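Local coordinates for surface presentation of antigens protein SpaO (Shigella flexneri, PDB 4TT9), which is required for host-cell invasion and secretion of the Ipa antigens, and probably contributes, through its C-terminal SpoA domain, to the C-ring of the type III secretion system, at residues 56-60 with 61-65. Sequence-based numbering, arbitrary orientation.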
loop_
_atom_site.group_PDB
_atom_site.type_symbol
_atom_site.label_atom_id
_atom_site.label_comp_id
_atom_site.label_asym_id
_atom_site.label_seq_id
_atom_site.Cartn_x
_atom_site.Cartn_y
_atom_site.Cartn_z
ATOM N N ILE B 56 4.760 5.104 -3.797
ATOM C CA ILE B 56 5.819 4.758 -2.870
ATOM C C ILE B 56 6.128 5.971 -2.014
ATOM O O ILE B 56 6.428 7.045 -2.536
ATOM C CB ILE B 56 7.062 4.251 -3.598
ATOM C CG1 ILE B 56 6.638 3.270 -4.695
ATOM C CG2 ILE B 56 8.034 3.596 -2.616
ATOM C CD1 ILE B 56 7.767 2.729 -5.539
ATOM N N LYS B 57 6.023 5.789 -0.700
ATOM C CA LYS B 57 6.209 6.869 0.248
ATOM C C LYS B 57 7.378 6.559 1.158
ATOM O O LYS B 57 7.573 5.412 1.553
ATOM C CB LYS B 57 4.955 7.067 1.099
ATOM C CG LYS B 57 3.805 7.780 0.409
ATOM C CD LYS B 57 2.767 8.178 1.447
ATOM C CE LYS B 57 1.692 9.077 0.877
ATOM N NZ LYS B 57 0.651 9.377 1.905
ATOM N N VAL B 58 8.160 7.578 1.477
ATOM C CA VAL B 58 9.224 7.425 2.451
ATOM C C VAL B 58 8.959 8.419 3.569
ATOM O O VAL B 58 8.916 9.619 3.316
ATOM C CB VAL B 58 10.595 7.708 1.829
ATOM C CG1 VAL B 58 11.674 7.674 2.890
ATOM C CG2 VAL B 58 10.895 6.700 0.741
ATOM N N ASN B 59 8.773 7.927 4.791
ATOM C CA ASN B 59 8.404 8.786 5.918
ATOM C C ASN B 59 7.247 9.727 5.613
ATOM O O ASN B 59 7.250 10.880 6.059
ATOM C CB ASN B 59 9.608 9.579 6.453
ATOM C CG ASN B 59 10.648 8.685 7.077
ATOM O OD1 ASN B 59 10.393 7.509 7.321
ATOM N ND2 ASN B 59 11.817 9.229 7.344
ATOM N N GLY B 60 6.275 9.235 4.847
ATOM C CA GLY B 60 5.093 10.010 4.530
ATOM C C GLY B 60 5.240 10.861 3.286
ATOM O O GLY B 60 4.267 11.461 2.834
ATOM N N SER B 61 6.449 10.919 2.734
ATOM C CA SER B 61 6.705 11.696 1.519
ATOM C C SER B 61 6.576 10.855 0.246
ATOM O O SER B 61 7.144 9.774 0.157
ATOM C CB SER B 61 8.100 12.343 1.562
ATOM O OG SER B 61 8.117 13.566 2.283
ATOM N N LEU B 62 5.840 11.374 -0.735
ATOM C CA LEU B 62 5.716 10.751 -2.049
ATOM C C LEU B 62 7.031 10.822 -2.786
ATOM O O LEU B 62 7.465 11.901 -3.179
ATOM C CB LEU B 62 4.673 11.487 -2.888
ATOM C CG LEU B 62 4.220 10.795 -4.181
ATOM C CD1 LEU B 62 3.398 9.566 -3.844
ATOM C CD2 LEU B 62 3.443 11.717 -5.110
ATOM N N VAL B 63 7.658 9.677 -3.005
ATOM C CA VAL B 63 8.931 9.668 -3.699
ATOM C C VAL B 63 8.845 8.971 -5.045
ATOM O O VAL B 63 9.828 8.919 -5.774
ATOM C CB VAL B 63 10.001 8.987 -2.858
ATOM C CG1 VAL B 63 10.325 9.823 -1.654
ATOM C CG2 VAL B 63 9.514 7.636 -2.421
ATOM N N GLY B 64 7.681 8.427 -5.379
ATOM C CA GLY B 64 7.532 7.750 -6.657
ATOM C C GLY B 64 6.312 6.866 -6.752
ATOM O O GLY B 64 5.461 6.873 -5.869
ATOM N N HIS B 65 6.234 6.103 -7.837
ATOM C CA HIS B 65 5.092 5.239 -8.114
ATOM C C HIS B 65 5.570 3.940 -8.733
ATOM O O HIS B 65 6.506 3.936 -9.524
ATOM C CB HIS B 65 4.130 5.932 -9.076
ATOM C CG HIS B 65 3.732 7.310 -8.643
ATOM N ND1 HIS B 65 2.555 7.566 -7.969
ATOM C CD2 HIS B 65 4.348 8.506 -8.789
ATOM C CE1 HIS B 65 2.466 8.864 -7.722
ATOM N NE2 HIS B 65 3.543 9.454 -8.208
#
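Val58 and Ser61 exchange two backbone hydrogen bonds across a tight two-residue turn, each 2.8 Å between N of one and O of the other, and the antiparallel strands that the turn joins run at 135° to each other over their short segments. The turn is of type I'; Asn59 and Gly60 at its corner both take positive phi, the Gly60 value (89°) being one at which a side chain is hard to accommodate. Further along, the pairing slips by one residue. Ile56 O takes a nearly straight bond from Val63 N (2.9 Å) and a weak one from Gly64 N (3.4 Å), while Ile56 N gives its hydrogen to Gly64 O at 2.8 Å. Two residues facing one define a classic beta bulge, here built into a beta hairpin of the SpoA domain, the FliN-like C-terminal part of the protein. At the bulge, Val63 turns its CB toward the strand of Ile56 to Val58. Its CG2, placed between the backbone N and the carbonyl carbon (CG1 at chi1 -69°), sits 3.1 Å from Ile56 O and 3.6 Å from Val58 CG2, and the two valine side chains cross at about a right angle. Ile56 CG2 meets Val63 CG2 more loosely, at 4.3 Å. Trp82 packs on both Ile56 and Val63, and Phe44 and Leu35 of the second subunit reach Ile56 and Val58 respectively. On the face of Lys57 and Leu62, the lysine lays CB and CG beside Ser61 O, then carries its extended chain away to a salt bridge with Glu27. Ser61 O, already bonded to Val58 N, also receives a CA-H...O contact from Lys57 CA.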